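Long-range contacts in polyketide synthase type I (Bacillus amyloliquefaciens, PDB 5KKU), which probably takes part in making a polyketide antibiotic, the chain here being the N-terminal dehydratase domain of a difficidin assembly-line synthase: residues E172-T178 against K235-S241; Q13-H17 against T68-K74; K88-E94 against R106-C112. All coordinates share one frame; numbering follows the deposited sequence.

Interaction 1 (E172-T178 against K235-S241); sequences EELMELT and KTIYTYS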
loop_
_atom_site.group_PDB
_atom_site.type_symbol
_atom_site.label_atom_id
_atom_site.label_comp_id
_atom_site.label_asym_id
_atom_site.label_seq_id
_atom_site.Cartn_x
_atom_site.Cartn_y
_atom_site.Cartn_z
ATOM N N GLU A 172 2.506 -9.946 -19.026
ATOM C CA GLU A 172 3.291 -9.414 -17.933
ATOM C C GLU A 172 3.337 -7.906 -17.913
ATOM O O GLU A 172 3.173 -7.283 -18.883
ATOM C CB GLU A 172 4.721 -9.922 -17.983
ATOM C CG GLU A 172 4.885 -11.427 -17.877
ATOM C CD GLU A 172 6.262 -11.905 -18.282
ATOM O OE1 GLU A 172 7.227 -11.719 -17.578
ATOM O OE2 GLU A 172 6.378 -12.477 -19.344
ATOM N N GLU A 173 3.563 -7.356 -16.747
ATOM C CA GLU A 173 3.660 -5.941 -16.571
ATOM C C GLU A 173 4.828 -5.510 -15.690
ATOM O O GLU A 173 5.202 -6.178 -14.772
ATOM C CB GLU A 173 2.353 -5.434 -15.995
ATOM C CG GLU A 173 2.283 -3.975 -15.693
ATOM C CD GLU A 173 1.004 -3.579 -15.015
ATOM O OE1 GLU A 173 1.047 -3.116 -13.888
ATOM O OE2 GLU A 173 -0.040 -3.734 -15.601
ATOM N N LEU A 174 5.390 -4.351 -16.018
ATOM C CA LEU A 174 6.512 -3.789 -15.278
ATOM C C LEU A 174 6.301 -2.289 -15.112
ATOM O O LEU A 174 6.137 -1.566 -16.095
ATOM C CB LEU A 174 7.829 -4.062 -16.004
ATOM C CG LEU A 174 9.109 -3.832 -15.199
ATOM C CD1 LEU A 174 8.936 -4.314 -13.767
ATOM C CD2 LEU A 174 10.292 -4.520 -15.862
ATOM N N MET A 175 6.303 -1.823 -13.868
ATOM C CA MET A 175 6.094 -0.407 -13.590
ATOM C C MET A 175 7.335 0.293 -13.042
ATOM O O MET A 175 7.753 0.046 -11.911
ATOM C CB MET A 175 4.922 -0.221 -12.624
ATOM C CG MET A 175 3.557 -0.452 -13.251
ATOM S SD MET A 175 2.200 -0.113 -12.113
ATOM C CE MET A 175 2.609 -1.216 -10.762
ATOM N N GLU A 176 7.913 1.174 -13.853
ATOM C CA GLU A 176 9.069 1.920 -13.463
ATOM C C GLU A 176 8.593 3.090 -12.664
ATOM O O GLU A 176 7.920 3.930 -13.157
ATOM C CB GLU A 176 9.864 2.354 -14.682
ATOM C CG GLU A 176 11.211 2.928 -14.330
ATOM C CD GLU A 176 11.972 3.382 -15.529
ATOM O OE1 GLU A 176 11.386 4.024 -16.369
ATOM O OE2 GLU A 176 13.154 3.106 -15.636
ATOM N N LEU A 177 8.917 3.113 -11.397
ATOM C CA LEU A 177 8.435 4.131 -10.519
ATOM C C LEU A 177 9.532 4.924 -9.853
ATOM O O LEU A 177 10.472 4.374 -9.359
ATOM C CB LEU A 177 7.547 3.480 -9.479
ATOM C CG LEU A 177 6.346 2.749 -10.038
ATOM C CD1 LEU A 177 5.822 1.702 -9.115
ATOM C CD2 LEU A 177 5.290 3.760 -10.303
ATOM N N THR A 178 9.384 6.236 -9.815
ATOM C CA THR A 178 10.287 7.127 -9.125
ATOM C C THR A 178 9.529 8.168 -8.321
ATOM O O THR A 178 8.541 8.670 -8.734
ATOM C CB THR A 178 11.261 7.821 -10.062
ATOM O OG1 THR A 178 12.035 6.850 -10.733
ATOM C CG2 THR A 178 12.197 8.621 -9.333
ATOM N N LYS A 235 16.049 4.632 -5.290
ATOM C CA LYS A 235 15.380 5.745 -5.885
ATOM C C LYS A 235 14.332 5.348 -6.900
ATOM O O LYS A 235 13.308 5.930 -6.972
ATOM C CB LYS A 235 16.390 6.658 -6.516
ATOM C CG LYS A 235 17.098 7.553 -5.540
ATOM C CD LYS A 235 18.097 8.447 -6.217
ATOM C CE LYS A 235 18.915 9.193 -5.184
ATOM N NZ LYS A 235 20.146 9.840 -5.711
ATOM N N THR A 236 14.611 4.359 -7.714
ATOM C CA THR A 236 13.625 3.878 -8.642
ATOM C C THR A 236 13.391 2.406 -8.412
ATOM O O THR A 236 14.301 1.674 -8.277
ATOM C CB THR A 236 14.077 4.036 -10.107
ATOM O OG1 THR A 236 14.396 5.383 -10.402
ATOM C CG2 THR A 236 13.040 3.540 -11.065
ATOM N N ILE A 237 12.142 1.991 -8.383
ATOM C CA ILE A 237 11.794 0.592 -8.316
ATOM C C ILE A 237 11.063 0.058 -9.523
ATOM O O ILE A 237 10.564 0.790 -10.345
ATOM C CB ILE A 237 10.984 0.237 -7.089
ATOM C CG1 ILE A 237 9.637 0.925 -7.136
ATOM C CG2 ILE A 237 11.731 0.561 -5.823
ATOM C CD1 ILE A 237 8.633 0.421 -6.165
ATOM N N TYR A 238 10.978 -1.243 -9.615
ATOM C CA TYR A 238 10.346 -1.896 -10.728
ATOM C C TYR A 238 9.392 -2.935 -10.258
ATOM O O TYR A 238 9.798 -3.982 -9.887
ATOM C CB TYR A 238 11.395 -2.492 -11.653
ATOM C CG TYR A 238 12.364 -1.482 -12.171
ATOM C CD1 TYR A 238 13.416 -1.057 -11.424
ATOM C CD2 TYR A 238 12.209 -0.964 -13.392
ATOM C CE1 TYR A 238 14.258 -0.121 -11.891
ATOM C CE2 TYR A 238 13.046 -0.030 -13.866
ATOM C CZ TYR A 238 14.079 0.365 -13.129
ATOM O OH TYR A 238 14.873 1.278 -13.633
ATOM N N THR A 239 8.131 -2.597 -10.277
ATOM C CA THR A 239 7.084 -3.448 -9.855
ATOM C C THR A 239 6.629 -4.409 -10.952
ATOM O O THR A 239 6.024 -4.030 -11.898
ATOM C CB THR A 239 5.917 -2.617 -9.273
ATOM O OG1 THR A 239 6.375 -1.891 -8.132
ATOM C CG2 THR A 239 4.798 -3.507 -8.876
ATOM N N TYR A 240 6.925 -5.671 -10.804
ATOM C CA TYR A 240 6.572 -6.640 -11.751
ATOM C C TYR A 240 5.305 -7.384 -11.353
ATOM O O TYR A 240 5.125 -7.712 -10.213
ATOM C CB TYR A 240 7.714 -7.606 -11.889
ATOM C CG TYR A 240 7.395 -8.822 -12.669
ATOM C CD1 TYR A 240 7.551 -8.842 -14.016
ATOM C CD2 TYR A 240 6.970 -9.949 -12.063
ATOM C CE1 TYR A 240 7.250 -9.927 -14.742
ATOM C CE2 TYR A 240 6.669 -11.057 -12.789
ATOM C CZ TYR A 240 6.826 -11.035 -14.134
ATOM O OH TYR A 240 6.531 -12.080 -14.870
ATOM N N SER A 241 4.455 -7.669 -12.305
ATOM C CA SER A 241 3.213 -8.359 -12.091
ATOM C C SER A 241 2.857 -9.270 -13.296
ATOM O O SER A 241 3.102 -8.941 -14.410
ATOM C CB SER A 241 2.160 -7.316 -11.792
ATOM O OG SER A 241 0.875 -7.788 -11.769
#
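Thr239 gives the contact more surface than any other residue, and it meets two side chains of strand 172-178 with different branches. Facing Met175 as a hydrogen-bonded antiparallel pair, it exchanges two backbone bonds with it, Met175 N to Thr239 O at 3.0 Å and Thr239 N to Met175 O at 3.1 Å. The two side chains run side by side in the same direction. A bend at the end of the thioether chain (chi3 -57°) brings Met175 CE to 3.7 Å from Thr239 CG2. On the other branch, Thr239 OG1 lies 3.8 Å from Leu177 CD1 and is hydrogen-bonded to Ser200 of helix 194-200. That helix packs on this face through Leu177 and Ile237, and it carries Asp198, the predicted proton donor of the C-terminal hotdog fold.

Tyr240 belongs to the opposite face of the sheet. Its ring is swung anti to the backbone N (chi1 169°), which carries the phenol along to Glu172, and Tyr240 OH donates to Glu172 OE1 at 2.8 Å. Glu172 OE1 lies in the ring plane, at its edge, while the carboxylate stands nearly upright to the ring, the planes 81° apart. Tyr238 repeats the pairing more loosely: its OH donates to the anti lone pair of Glu176 OE2 at 3.2 Å. Between the two tyrosines, Leu174 CD1 touches Tyr238 CB at 3.7 Å.

The chemistry thus divides by face: a mixed one, with Met175, Leu177 and Ile237 beside the hydrogen-bonded Glu173 and Thr239, turned to the helix that holds Asp198, and an opposite one where tyrosine hydroxyls engage carboxylates.

Interaction 2 (Q13-H17 against T68-K74); sequences QKISH and TSEEFDK
His17 lays its imidazole against the peptide between Ser69 and Glu70, just beyond the point where strands 9-15 and 73-83 of the predicted N-terminal hotdog fold stop pairing. The pairing itself is short: Ile15 and Lys74 form an antiparallel hydrogen-bonded pair, with Ile15 N giving to Lys74 O at 3.0 Å and Lys74 N returning a bond to Ile15 O. After it, side chains take over from the backbone.

The imidazole owes its place to a first torsion that sets CG anti to the backbone N (chi1 -174°). One ring face then receives the peptide. Ser69 C lies over it toward the rim, 3.2 Å from His17 ND1, and Glu70 N lies over its centre, 3.5 Å from His17 NE2. At the ring edge, His17 ND1 and Thr68 OG1 share a hydrogen bond of 2.9 Å in which either may be the donor. The Thr68 hydroxyl is placed for this because OG1 stands between its own backbone N and carbonyl carbon, which leaves CG2 directed to Ile15 O at 3.9 Å.

Glu70 bends sharply at its second torsion (chi2 -81°) and comes back toward the imidazole, OE2 ending 3.6 Å from His17 NE2. The two side chains cross at roughly a right angle, their planes 70° apart. The chain that meets the ring continues into an ST turn, in which Ser69 OG accepts from Glu71 N at 3.0 Å.

Outside the pair, Arg31 binds His17 O, and Lys74 NZ curls back to Val67 O. Asp73 completes the grip: its OD1, approached from above the carboxylate plane, accepts a nearly straight bond from His17 N at 3.0 Å.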
loop_
_atom_site.group_PDB
_atom_site.type_symbol
_atom_site.label_atom_id
_atom_site.label_comp_id
_atom_site.label_asym_id
_atom_site.label_seq_id
_atom_site.Cartn_x
_atom_site.Cartn_y
_atom_site.Cartn_z
ATOM N N GLN A 13 1.209 6.044 17.255
ATOM C CA GLN A 13 1.656 6.770 16.079
ATOM C C GLN A 13 0.712 7.913 15.747
ATOM O O GLN A 13 -0.431 7.806 15.950
ATOM C CB GLN A 13 1.762 5.850 14.914
ATOM C CG GLN A 13 2.829 4.793 15.016
ATOM C CD GLN A 13 4.184 5.345 14.825
ATOM O OE1 GLN A 13 4.567 5.643 13.733
ATOM N NE2 GLN A 13 4.872 5.549 15.886
ATOM N N LYS A 14 1.233 8.991 15.211
ATOM C CA LYS A 14 0.415 10.142 14.900
ATOM C C LYS A 14 0.260 10.426 13.425
ATOM O O LYS A 14 1.200 10.593 12.748
ATOM C CB LYS A 14 0.990 11.368 15.560
ATOM C CG LYS A 14 1.300 11.191 17.010
ATOM C CD LYS A 14 1.497 12.516 17.674
ATOM C CE LYS A 14 1.530 12.377 19.169
ATOM N NZ LYS A 14 2.499 11.342 19.582
ATOM N N ILE A 15 -0.946 10.477 12.930
ATOM C CA ILE A 15 -1.214 10.893 11.571
ATOM C C ILE A 15 -1.948 12.229 11.571
ATOM O O ILE A 15 -3.110 12.289 11.745
ATOM C CB ILE A 15 -2.064 9.879 10.818
ATOM C CG1 ILE A 15 -1.396 8.530 10.722
ATOM C CG2 ILE A 15 -2.388 10.376 9.439
ATOM C CD1 ILE A 15 0.002 8.539 10.179
ATOM N N SER A 16 -1.231 13.311 11.386
ATOM C CA SER A 16 -1.865 14.612 11.360
ATOM C C SER A 16 -2.432 15.002 10.013
ATOM O O SER A 16 -2.075 14.460 9.027
ATOM C CB SER A 16 -0.914 15.656 11.849
ATOM O OG SER A 16 0.160 15.777 10.986
ATOM N N HIS A 17 -3.314 15.968 10.000
ATOM C CA HIS A 17 -3.937 16.493 8.804
ATOM C C HIS A 17 -2.919 17.049 7.821
ATOM O O HIS A 17 -3.149 17.015 6.658
ATOM C CB HIS A 17 -5.011 17.545 9.178
ATOM C CG HIS A 17 -5.815 18.058 8.044
ATOM N ND1 HIS A 17 -6.668 17.269 7.332
ATOM C CD2 HIS A 17 -5.897 19.283 7.494
ATOM C CE1 HIS A 17 -7.247 17.977 6.399
ATOM N NE2 HIS A 17 -6.785 19.204 6.465
ATOM N N THR A 68 -8.402 12.361 7.854
ATOM C CA THR A 68 -8.112 13.567 8.611
ATOM C C THR A 68 -8.934 14.748 8.196
ATOM O O THR A 68 -9.521 14.747 7.171
ATOM C CB THR A 68 -6.624 13.952 8.616
ATOM O OG1 THR A 68 -6.228 14.425 7.337
ATOM C CG2 THR A 68 -5.815 12.815 8.933
ATOM N N SER A 69 -8.935 15.774 9.004
ATOM C CA SER A 69 -9.694 16.960 8.766
ATOM C C SER A 69 -8.963 18.189 9.292
ATOM O O SER A 69 -8.069 18.065 10.057
ATOM C CB SER A 69 -11.043 16.806 9.436
ATOM O OG SER A 69 -11.812 17.955 9.406
ATOM N N GLU A 70 -9.342 19.377 8.864
ATOM C CA GLU A 70 -8.924 20.572 9.530
ATOM C C GLU A 70 -9.341 20.570 10.991
ATOM O O GLU A 70 -8.681 21.129 11.820
ATOM C CB GLU A 70 -9.465 21.782 8.837
ATOM C CG GLU A 70 -8.778 22.021 7.531
ATOM C CD GLU A 70 -7.453 22.729 7.671
ATOM O OE1 GLU A 70 -7.191 23.238 8.769
ATOM O OE2 GLU A 70 -6.697 22.790 6.692
ATOM N N GLU A 71 -10.473 19.943 11.257
ATOM C CA GLU A 71 -11.045 19.870 12.560
ATOM C C GLU A 71 -10.376 18.873 13.493
ATOM O O GLU A 71 -10.488 19.024 14.660
ATOM C CB GLU A 71 -12.505 19.523 12.456
ATOM C CG GLU A 71 -13.381 20.495 11.709
ATOM C CD GLU A 71 -13.154 21.918 12.106
ATOM O OE1 GLU A 71 -13.463 22.244 13.234
ATOM O OE2 GLU A 71 -12.645 22.708 11.319
ATOM N N PHE A 72 -9.741 17.835 12.958
ATOM C CA PHE A 72 -9.078 16.802 13.758
ATOM C C PHE A 72 -7.909 16.066 13.123
ATOM O O PHE A 72 -7.886 15.797 11.986
ATOM C CB PHE A 72 -10.062 15.761 14.302
ATOM C CG PHE A 72 -10.914 15.147 13.267
ATOM C CD1 PHE A 72 -10.467 14.095 12.545
ATOM C CD2 PHE A 72 -12.131 15.665 12.982
ATOM C CE1 PHE A 72 -11.225 13.534 11.577
ATOM C CE2 PHE A 72 -12.896 15.131 12.019
ATOM C CZ PHE A 72 -12.443 14.055 11.319
ATOM N N ASP A 73 -6.935 15.699 13.904
ATOM C CA ASP A 73 -5.909 14.802 13.448
ATOM C C ASP A 73 -6.278 13.377 13.831
ATOM O O ASP A 73 -7.390 13.117 14.197
ATOM C CB ASP A 73 -4.580 15.173 14.056
ATOM C CG ASP A 73 -4.141 16.549 13.698
ATOM O OD1 ASP A 73 -4.397 16.990 12.595
ATOM O OD2 ASP A 73 -3.521 17.179 14.512
ATOM N N LYS A 74 -5.354 12.450 13.766
ATOM C CA LYS A 74 -5.600 11.117 14.247
ATOM C C LYS A 74 -4.465 10.572 15.066
ATOM O O LYS A 74 -3.359 10.788 14.761
ATOM C CB LYS A 74 -5.911 10.171 13.114
ATOM C CG LYS A 74 -7.192 10.429 12.424
ATOM C CD LYS A 74 -8.357 10.196 13.311
ATOM C CE LYS A 74 -9.321 9.307 12.611
ATOM N NZ LYS A 74 -10.141 10.013 11.608
#

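Interaction 3 (K88-E94 against R106-C112); sequences KVEITSE and RDENMEC
Asn109 points its side chain at strand 88-94, and its atoms can be followed across the contact. CB lies 3.5 Å from Ile91 O. CG follows, turned anti to the carbonyl carbon (chi1 -58°), and lies 3.3 Å from Ser93 OG. At the tip the amide divides its work. OD1 accepts from Ser93 OG at a modelled 2.4 Å, too short to be trusted in detail, while ND2 donates to Gln64 O outside the pair.

The backbone explains why this side chain turns inward. Asn109 and Met110 both face Ile91 in a classic beta bulge, where the antiparallel register of this part of the predicted N-terminal hotdog slips by one residue. Asn109 N reaches Ile91 O at 2.8 Å, whereas the bond from Met110 N to the same oxygen is weak, at 3.4 Å.

Farther along, the salt bridge of Lys88 NZ with Glu111 OE2 spans 3.6 Å. The lysine chain runs extended until its last torsion (chi4 69°) turns the ammonium across toward the glutamate, whose other oxygen, OE1, pairs with Lys63.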
loop_
_atom_site.group_PDB
_atom_site.type_symbol
_atom_site.label_atom_id
_atom_site.label_comp_id
_atom_site.label_asym_id
_atom_site.label_seq_id
_atom_site.Cartn_x
_atom_site.Cartn_y
_atom_site.Cartn_z
ATOM N N LYS A 88 0.202 -11.234 16.624
ATOM C CA LYS A 88 -0.892 -10.567 16.013
ATOM C C LYS A 88 -0.740 -9.080 16.155
ATOM O O LYS A 88 -0.347 -8.583 17.156
ATOM C CB LYS A 88 -2.209 -11.029 16.569
ATOM C CG LYS A 88 -3.424 -10.454 15.877
ATOM C CD LYS A 88 -4.618 -10.640 16.777
ATOM C CE LYS A 88 -5.869 -9.935 16.298
ATOM N NZ LYS A 88 -6.407 -10.556 15.077
ATOM N N VAL A 89 -1.038 -8.366 15.092
ATOM C CA VAL A 89 -0.965 -6.940 15.111
ATOM C C VAL A 89 -2.269 -6.283 14.715
ATOM O O VAL A 89 -2.870 -6.617 13.744
ATOM C CB VAL A 89 0.162 -6.420 14.234
ATOM C CG1 VAL A 89 0.184 -4.915 14.222
ATOM C CG2 VAL A 89 1.480 -6.948 14.708
ATOM N N GLU A 90 -2.686 -5.299 15.473
ATOM C CA GLU A 90 -3.865 -4.553 15.117
ATOM C C GLU A 90 -3.652 -3.074 15.250
ATOM O O GLU A 90 -3.056 -2.635 16.201
ATOM C CB GLU A 90 -5.031 -4.977 15.964
ATOM C CG GLU A 90 -5.543 -6.340 15.622
ATOM C CD GLU A 90 -6.606 -6.799 16.571
ATOM O OE1 GLU A 90 -7.732 -7.044 16.139
ATOM O OE2 GLU A 90 -6.301 -6.888 17.765
ATOM N N ILE A 91 -4.177 -2.336 14.309
ATOM C CA ILE A 91 -4.120 -0.901 14.337
ATOM C C ILE A 91 -5.501 -0.279 14.480
ATOM O O ILE A 91 -6.398 -0.514 13.726
ATOM C CB ILE A 91 -3.443 -0.362 13.104
ATOM C CG1 ILE A 91 -2.071 -0.952 12.946
ATOM C CG2 ILE A 91 -3.404 1.143 13.162
ATOM C CD1 ILE A 91 -1.376 -0.456 11.745
ATOM N N THR A 92 -5.676 0.535 15.482
ATOM C CA THR A 92 -6.895 1.277 15.606
ATOM C C THR A 92 -6.541 2.741 15.625
ATOM O O THR A 92 -5.417 3.067 15.678
ATOM C CB THR A 92 -7.663 0.907 16.879
ATOM O OG1 THR A 92 -6.850 1.147 18.002
ATOM C CG2 THR A 92 -8.036 -0.464 16.846
ATOM N N SER A 93 -7.538 3.597 15.646
ATOM C CA SER A 93 -7.299 5.018 15.669
ATOM C C SER A 93 -8.397 5.861 16.268
ATOM O O SER A 93 -9.503 5.450 16.390
ATOM C CB SER A 93 -6.983 5.520 14.282
ATOM O OG SER A 93 -7.932 5.102 13.389
ATOM N N GLU A 94 -8.079 7.092 16.575
ATOM C CA GLU A 94 -8.965 7.960 17.281
ATOM C C GLU A 94 -8.741 9.379 16.903
ATOM O O GLU A 94 -7.677 9.700 16.549
ATOM C CB GLU A 94 -8.657 7.794 18.750
ATOM C CG GLU A 94 -9.519 8.504 19.729
ATOM C CD GLU A 94 -8.821 8.734 21.039
ATOM O OE1 GLU A 94 -7.958 7.969 21.407
ATOM O OE2 GLU A 94 -9.175 9.682 21.713
ATOM N N ARG A 106 -13.072 4.276 18.762
ATOM C CA ARG A 106 -11.896 3.844 18.053
ATOM C C ARG A 106 -12.248 3.003 16.856
ATOM O O ARG A 106 -12.934 2.024 16.988
ATOM C CB ARG A 106 -10.995 3.075 18.965
ATOM C CG ARG A 106 -10.721 3.770 20.250
ATOM C CD ARG A 106 -9.381 3.434 20.808
ATOM N NE ARG A 106 -8.978 4.340 21.859
ATOM C CZ ARG A 106 -7.948 4.131 22.629
ATOM N NH1 ARG A 106 -7.242 3.072 22.459
ATOM N NH2 ARG A 106 -7.616 4.980 23.538
ATOM N N ASP A 107 -11.721 3.369 15.720
ATOM C CA ASP A 107 -11.921 2.635 14.509
ATOM C C ASP A 107 -10.885 1.569 14.337
ATOM O O ASP A 107 -9.761 1.764 14.642
ATOM C CB ASP A 107 -11.894 3.556 13.304
ATOM C CG ASP A 107 -13.114 4.383 13.188
ATOM O OD1 ASP A 107 -14.220 3.888 13.312
ATOM O OD2 ASP A 107 -12.964 5.556 12.957
ATOM N N GLU A 108 -11.274 0.430 13.840
ATOM C CA GLU A 108 -10.281 -0.551 13.492
ATOM C C GLU A 108 -9.807 -0.303 12.072
ATOM O O GLU A 108 -10.579 -0.149 11.167
ATOM C CB GLU A 108 -10.814 -1.929 13.669
ATOM C CG GLU A 108 -11.387 -2.161 15.023
ATOM C CD GLU A 108 -11.789 -3.576 15.271
ATOM O OE1 GLU A 108 -12.094 -4.308 14.346
ATOM O OE2 GLU A 108 -11.803 -3.950 16.427
ATOM N N ASN A 109 -8.513 -0.227 11.904
ATOM C CA ASN A 109 -7.935 0.123 10.638
ATOM C C ASN A 109 -7.282 -1.012 9.908
ATOM O O ASN A 109 -7.361 -1.092 8.748
ATOM C CB ASN A 109 -7.007 1.318 10.788
ATOM C CG ASN A 109 -7.704 2.528 11.357
ATOM O OD1 ASN A 109 -7.357 3.016 12.390
ATOM N ND2 ASN A 109 -8.694 2.977 10.684
ATOM N N MET A 110 -6.711 -1.931 10.646
ATOM C CA MET A 110 -5.996 -3.022 10.068
ATOM C C MET A 110 -5.572 -4.108 11.033
ATOM O O MET A 110 -5.306 -3.846 12.170
ATOM C CB MET A 110 -4.798 -2.488 9.346
ATOM C CG MET A 110 -4.052 -3.511 8.575
ATOM S SD MET A 110 -2.382 -3.038 8.322
ATOM C CE MET A 110 -1.553 -4.193 9.387
ATOM N N GLU A 111 -5.506 -5.333 10.539
ATOM C CA GLU A 111 -4.973 -6.460 11.262
ATOM C C GLU A 111 -4.096 -7.339 10.412
ATOM O O GLU A 111 -4.258 -7.415 9.270
ATOM C CB GLU A 111 -6.074 -7.278 11.891
ATOM C CG GLU A 111 -6.837 -8.145 10.936
ATOM C CD GLU A 111 -7.768 -9.098 11.626
ATOM O OE1 GLU A 111 -8.802 -8.643 12.098
ATOM O OE2 GLU A 111 -7.465 -10.289 11.666
ATOM N N CYS A 112 -3.105 -7.954 10.990
ATOM C CA CYS A 112 -2.299 -8.923 10.281
ATOM C C CYS A 112 -1.576 -9.852 11.244
ATOM O O CYS A 112 -1.661 -9.679 12.413
ATOM C CB CYS A 112 -1.299 -8.241 9.366
ATOM S SG CYS A 112 -0.025 -7.295 10.169
#

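From the N terminus, interaction 2 closes first: Q13-H17 meets T68-K74 round a loop that carries the predicted catalytic His25 and helix 37-49. Strand 73-83 is followed by strand 86-97, and interaction 3 closes a loop of 11 residues. The two touch, Lys74 CD lying 3.3 Å from Glu94 O; they join 9-15 to 73-83 and 86-97 to 107-116, and the pairing of 73-83 with 86-97 makes these four neighbours in the N-terminal hotdog. Interaction 1 closes last, in the C-terminal hotdog, its loop holding Asp198; its centre is about 31 Å from that of interaction 2. The three follow in series, neither nesting nor crossing, while strands 55-62 and 219-229 pair to join the hotdogs.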